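Side-chain contacts in RNA-binding protein RO60 (Deinococcus radiodurans, PDB 2NVO), which binds several small RNAs that accumulate during recovery from ultraviolet irradiation and contributes to the resistance of the bacterium to that irradiation: residues A[102-105]-A[106-110]; A[124-127]-A[128-132]; A[186-190]-A[191-195]. One frame throughout, in Å; residues are numbered along the deposited sequence.

All three interactions are local contacts along or at the end of a helix in the TROVE domain. Interaction 1 is core: buried apolar side chains meet in the middle of helix 100-112, and the polar bonds are all backbone. Interaction 2 sits at the end of the next helix, 116-129, where waters bridge backbone atoms. These two touch: Leu103 packs on Val129, and Leu106 on Leu126 and Val129. Interaction 3 stands apart, its centre about 16 Å from that of interaction 2, at the end of helix 184-191. There Leu188 and Ala191 are buried, Pro193 is partly exposed and packs on Leu188, and Arg189, Lys190 and His192 bring charged or polar groups to the surface.

Interaction 1. Residues A[102-105]-A[106-110]; sequences ALLV and LALIA
Val105 and Ile109 meet one turn apart on helix 100-112. Val105 CG1 lies 3.9 Å from Ile109 CD1, and the two side chains cross obliquely. The valine puts this methyl anti to its own backbone N (chi1 168°), beside its carbonyl carbon, which carries it on toward the next turn. Ile109 answers from the other end. Its CG1 lies beside its own N, 3.3 Å from Val105 O, and CD1 continues to the valine methyl. A second apolar pair is Leu104 with Leu108, where Leu104 CD1 comes to 4.2 Å from Leu108 CG. The same CG also lies close to the backbone of the earlier turn, 3.4 Å from Leu104 O.

The polar contacts between the two segments are all backbone. Four consecutive i to i+4 hydrogen bonds run from Leu106 N, Ala107 N, Leu108 N and Ile109 N to the carbonyl oxygens of Ala102, Leu103, Leu104 and Val105, in that order. Ile109 N to Val105 O measures 3.0 Å, with an N-H...O angle of 170°. These bonds satisfy buried polar atoms in otherwise apolar surroundings.

The outward packing differs by side. On helix 80-93, Val105 lies against Thr87, Leu106 against Leu84, and Ile109 against Ala83 and Leu84. Leu103, Leu106 and Ala110 meet helix 116-129, while Leu104 and Ala107 touch Phe142 of helix 133-143. The segment is thus the middle of a regular alpha-helix enclosed by its neighbours in the stacked helical, HEAT-like repeats of the TROVE horseshoe.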
# COMPACT_ATOMS: atom_id res chain seq x y z
N ALA A 102 -9.14 -10.30 3.18
CA ALA A 102 -9.61 -10.65 4.51
C ALA A 102 -11.11 -10.37 4.64
O ALA A 102 -11.84 -11.11 5.31
CB ALA A 102 -8.83 -9.90 5.58
N LEU A 103 -11.56 -9.30 4.00
CA LEU A 103 -12.98 -8.97 3.95
C LEU A 103 -13.78 -10.03 3.20
O LEU A 103 -14.86 -10.40 3.63
CB LEU A 103 -13.19 -7.60 3.31
CG LEU A 103 -12.62 -6.45 4.14
CD1 LEU A 103 -12.71 -5.13 3.39
CD2 LEU A 103 -13.35 -6.37 5.47
N LEU A 104 -13.21 -10.52 2.09
CA LEU A 104 -13.86 -11.53 1.26
C LEU A 104 -13.95 -12.84 2.00
O LEU A 104 -15.00 -13.47 2.02
CB LEU A 104 -13.07 -11.74 -0.04
CG LEU A 104 -13.42 -12.99 -0.87
CD1 LEU A 104 -14.91 -13.02 -1.21
CD2 LEU A 104 -12.58 -13.08 -2.14
N VAL A 105 -12.85 -13.25 2.60
CA VAL A 105 -12.81 -14.48 3.37
C VAL A 105 -13.81 -14.43 4.53
O VAL A 105 -14.54 -15.38 4.77
CB VAL A 105 -11.40 -14.77 3.90
CG1 VAL A 105 -11.45 -15.89 4.91
CG2 VAL A 105 -10.48 -15.15 2.74
N LEU A 106 -13.83 -13.30 5.22
CA LEU A 106 -14.75 -13.09 6.33
C LEU A 106 -16.20 -13.20 5.88
O LEU A 106 -17.01 -13.85 6.56
CB LEU A 106 -14.52 -11.74 7.01
CG LEU A 106 -15.18 -11.62 8.40
CD1 LEU A 106 -14.43 -12.43 9.46
CD2 LEU A 106 -15.29 -10.17 8.84
N ALA A 107 -16.52 -12.59 4.75
CA ALA A 107 -17.85 -12.74 4.17
C ALA A 107 -18.18 -14.20 3.91
O ALA A 107 -19.29 -14.64 4.24
CB ALA A 107 -17.98 -11.92 2.89
N LEU A 108 -17.25 -14.95 3.33
CA LEU A 108 -17.49 -16.35 2.99
C LEU A 108 -17.83 -17.17 4.23
O LEU A 108 -18.79 -17.95 4.23
CB LEU A 108 -16.29 -16.98 2.27
CG LEU A 108 -15.97 -16.56 0.84
CD1 LEU A 108 -14.56 -17.02 0.44
CD2 LEU A 108 -17.01 -17.12 -0.12
N ILE A 109 -17.03 -17.01 5.27
CA ILE A 109 -17.27 -17.70 6.53
C ILE A 109 -18.63 -17.26 7.11
O ILE A 109 -19.51 -18.09 7.35
CB ILE A 109 -16.16 -17.41 7.54
CG1 ILE A 109 -14.79 -17.80 6.97
CG2 ILE A 109 -16.43 -18.16 8.86
CD1 ILE A 109 -13.62 -17.37 7.86
N ALA A 110 -18.79 -15.96 7.30
CA ALA A 110 -20.00 -15.41 7.89
C ALA A 110 -21.26 -15.84 7.15
O ALA A 110 -22.29 -16.10 7.78
CB ALA A 110 -19.92 -13.88 7.94

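Interaction 2. Residues A[124-127]-A[128-132]; sequences DALP and EVART
Leu126 and Ala130 touch one turn apart, where helix 116-129 ends in the TROVE domain. The chain leaves helical geometry at Ala130, which has the backbone angles of the centre of an inverse gamma turn. The leucine side chain can be followed outward. Its CB starts away from the later residues. CG is then set anti to the backbone N (chi1 -172°), beside the carbonyl carbon, and this brings the branch forward, toward the next turn. CD1 finishes the approach, 3.8 Å from Ala130 CB. The whole side chain is buried, with further neighbours in Leu136 and Phe139 of helix 133-143 and Val160 of helix 151-163. Ala130 meets the leucine backbone as well: its CB lies 3.3 Å from Leu126 O.

That same oxygen accepts the last i to i+4 bond of the helix, from Ala130 N at 2.7 Å with an N-H...O angle of 163°. One residue earlier, Ala125 O takes a bond from Val129 N at 3.1 Å and a weak one from Glu128 N. A methyl of the valine stays close to this acceptor, with Val129 CG2 at 3.8 Å from Ala125 O. Pro127 has no N-H to give to the preceding turn, and the helix is kinked there. A water lies beside this place. It donates to Asp124 O and accepts weakly from Glu128 N.

The side chain of Glu128 runs out extended, and its OE1 makes a salt bridge with Arg92 of helix 80-93. At the turn itself, a second water donates to both Pro127 O, at 2.8 Å, and Ala130 O, at 2.7 Å, joining two carbonyls near the helix end.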
# COMPACT_ATOMS: atom_id res chain seq x y z
N ASP A 124 -19.12 -11.58 14.58
CA ASP A 124 -18.61 -10.92 15.78
C ASP A 124 -17.28 -10.20 15.52
O ASP A 124 -16.96 -9.23 16.20
CB ASP A 124 -18.44 -11.92 16.93
CG ASP A 124 -19.77 -12.30 17.58
OD1 ASP A 124 -20.77 -11.56 17.41
OD2 ASP A 124 -19.80 -13.34 18.27
N ALA A 125 -16.52 -10.69 14.54
CA ALA A 125 -15.24 -10.07 14.18
C ALA A 125 -15.39 -8.92 13.19
O ALA A 125 -14.47 -8.12 13.03
CB ALA A 125 -14.29 -11.11 13.64
N LEU A 126 -16.54 -8.81 12.53
CA LEU A 126 -16.73 -7.76 11.52
C LEU A 126 -16.34 -6.35 11.99
O LEU A 126 -15.67 -5.62 11.26
CB LEU A 126 -18.15 -7.77 10.95
CG LEU A 126 -18.33 -6.83 9.76
CD1 LEU A 126 -17.40 -7.23 8.60
CD2 LEU A 126 -19.77 -6.81 9.28
N PRO A 127 -16.76 -5.96 13.20
CA PRO A 127 -16.41 -4.61 13.68
C PRO A 127 -14.90 -4.37 13.74
O PRO A 127 -14.45 -3.24 13.54
CB PRO A 127 -17.01 -4.58 15.09
CG PRO A 127 -18.12 -5.56 15.03
CD PRO A 127 -17.65 -6.66 14.14
N GLU A 128 -14.13 -5.41 14.00
CA GLU A 128 -12.68 -5.28 14.04
C GLU A 128 -12.13 -5.15 12.63
O GLU A 128 -11.34 -4.25 12.34
CB GLU A 128 -12.03 -6.48 14.72
CG GLU A 128 -10.56 -6.26 15.05
CD GLU A 128 -9.86 -7.51 15.59
OE1 GLU A 128 -10.54 -8.52 15.87
OE2 GLU A 128 -8.62 -7.48 15.72
N VAL A 129 -12.56 -6.07 11.77
CA VAL A 129 -11.98 -6.22 10.44
C VAL A 129 -12.44 -5.13 9.48
O VAL A 129 -11.65 -4.64 8.67
CB VAL A 129 -12.28 -7.60 9.84
CG1 VAL A 129 -11.81 -7.67 8.39
CG2 VAL A 129 -11.62 -8.69 10.65
N ALA A 130 -13.71 -4.74 9.56
CA ALA A 130 -14.21 -3.63 8.77
C ALA A 130 -13.95 -2.30 9.47
O ALA A 130 -14.88 -1.64 9.91
CB ALA A 130 -15.71 -3.80 8.49
N ARG A 131 -12.68 -1.90 9.54
CA ARG A 131 -12.30 -0.72 10.33
C ARG A 131 -12.92 0.58 9.86
O ARG A 131 -13.39 1.38 10.67
CB ARG A 131 -10.78 -0.54 10.35
CG ARG A 131 -10.00 -1.74 10.80
CD ARG A 131 -8.52 -1.39 10.93
NE ARG A 131 -8.11 -0.34 9.99
CZ ARG A 131 -7.52 -0.57 8.82
NH1 ARG A 131 -7.26 -1.81 8.41
NH2 ARG A 131 -7.19 0.46 8.04
N THR A 132 -12.91 0.80 8.55
CA THR A 132 -13.47 2.04 8.03
C THR A 132 -14.82 1.78 7.38
O THR A 132 -15.16 0.63 7.08
CB THR A 132 -12.53 2.68 6.98
OG1 THR A 132 -12.60 1.92 5.77
CG2 THR A 132 -11.10 2.71 7.48
O HOH W 1 -15.06 -7.02 16.23
O HOH W 2 -15.70 -0.97 12.36

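Interaction 3. Residues A[186-190]-A[191-195]; sequences DALRK and AHPKT
The His192 ring has the backbone of Arg189 over one face: Arg189 C sits 3.7 Å above the ring plane, offset toward the rim. The ring lies too close to Arg189 O in the model, so its exact position is less certain. Lys190 O approaches obliquely. The ring folds back over the last turn because CG lies beside its own N (chi1 -48°). The second flat group is the Arg189 guanidinium. Asp186 OD1 lies at its edge and in its plane, 3.6 Å from Arg189 NH1, in a salt bridge.

The apolar contact is between Leu188 and Pro193, which cross at about a right angle. Leu188 CD2 is 3.4 Å from Pro193 CG, tighter than a usual carbon contact. Tyr161 of helix 151-163 touches both residues, and Leu188 also packs on helix 198-209.

Two backbone bonds close the helix. Ala191 N donates to Ala187 O at 2.9 Å, and His192 N to Leu188 O at 2.8 Å. The arrangement is the C-terminal end of helix 184-191: His192 takes left-handed backbone angles (phi 49°), and a proline follows as the chain leaves for helix 198-209 of the TROVE domain.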
# COMPACT_ATOMS: atom_id res chain seq x y z
N ASP A 186 -28.23 2.40 2.87
CA ASP A 186 -28.73 1.07 2.53
C ASP A 186 -28.59 0.09 3.69
O ASP A 186 -29.55 -0.58 4.09
CB ASP A 186 -27.95 0.47 1.35
CG ASP A 186 -28.13 1.24 0.07
OD1 ASP A 186 -29.13 1.98 -0.06
OD2 ASP A 186 -27.26 1.08 -0.81
N ALA A 187 -27.37 -0.01 4.20
CA ALA A 187 -27.08 -0.93 5.29
C ALA A 187 -27.92 -0.61 6.52
O ALA A 187 -28.41 -1.52 7.19
CB ALA A 187 -25.59 -0.87 5.63
N LEU A 188 -28.07 0.67 6.83
CA LEU A 188 -28.80 1.09 8.02
C LEU A 188 -30.28 0.72 7.92
O LEU A 188 -30.91 0.35 8.91
CB LEU A 188 -28.60 2.59 8.27
CG LEU A 188 -27.21 3.00 8.80
CD1 LEU A 188 -27.03 4.51 8.82
CD2 LEU A 188 -26.96 2.40 10.19
N ARG A 189 -30.84 0.81 6.71
CA ARG A 189 -32.24 0.49 6.48
C ARG A 189 -32.52 -1.00 6.61
O ARG A 189 -33.63 -1.41 6.92
CB ARG A 189 -32.68 0.96 5.08
CG ARG A 189 -32.63 2.46 4.89
CD ARG A 189 -33.34 2.89 3.61
NE ARG A 189 -33.12 4.31 3.37
CZ ARG A 189 -32.20 4.78 2.53
NH1 ARG A 189 -31.45 3.94 1.83
NH2 ARG A 189 -32.06 6.10 2.38
N LYS A 190 -31.50 -1.80 6.34
CA LYS A 190 -31.62 -3.25 6.40
C LYS A 190 -31.36 -3.73 7.82
O LYS A 190 -32.02 -4.65 8.29
CB LYS A 190 -30.62 -3.89 5.43
CG LYS A 190 -30.98 -3.77 3.93
CD LYS A 190 -31.60 -5.05 3.39
CE LYS A 190 -31.80 -4.97 1.88
NZ LYS A 190 -32.09 -6.30 1.25
N ALA A 191 -30.41 -3.09 8.49
CA ALA A 191 -29.90 -3.54 9.79
C ALA A 191 -30.57 -2.91 11.02
O ALA A 191 -30.58 -3.51 12.09
CB ALA A 191 -28.39 -3.33 9.87
N HIS A 192 -31.07 -1.68 10.87
CA HIS A 192 -31.75 -0.95 11.94
C HIS A 192 -31.01 -0.91 13.27
O HIS A 192 -31.54 -1.38 14.28
CB HIS A 192 -33.14 -1.55 12.20
CG HIS A 192 -33.95 -1.78 10.96
ND1 HIS A 192 -34.56 -0.75 10.27
CD2 HIS A 192 -34.25 -2.92 10.29
CE1 HIS A 192 -35.20 -1.25 9.23
NE2 HIS A 192 -35.03 -2.56 9.22
N PRO A 193 -29.79 -0.35 13.30
CA PRO A 193 -29.10 -0.28 14.60
C PRO A 193 -29.81 0.66 15.57
O PRO A 193 -30.41 1.66 15.16
CB PRO A 193 -27.73 0.32 14.25
CG PRO A 193 -27.65 0.35 12.75
CD PRO A 193 -29.05 0.34 12.23
N LYS A 194 -29.73 0.35 16.86
CA LYS A 194 -30.15 1.30 17.89
C LYS A 194 -29.16 1.25 19.05
O LYS A 194 -28.89 0.18 19.59
CB LYS A 194 -31.56 1.03 18.39
CG LYS A 194 -32.09 2.14 19.30
CD LYS A 194 -33.39 1.73 19.98
CE LYS A 194 -34.23 2.94 20.36
NZ LYS A 194 -35.58 2.56 20.90
N THR A 195 -28.62 2.40 19.41
CA THR A 195 -27.68 2.47 20.52
C THR A 195 -28.43 2.93 21.77
O THR A 195 -29.59 3.30 21.70
CB THR A 195 -26.56 3.47 20.22
OG1 THR A 195 -27.09 4.80 20.23
CG2 THR A 195 -25.95 3.17 18.85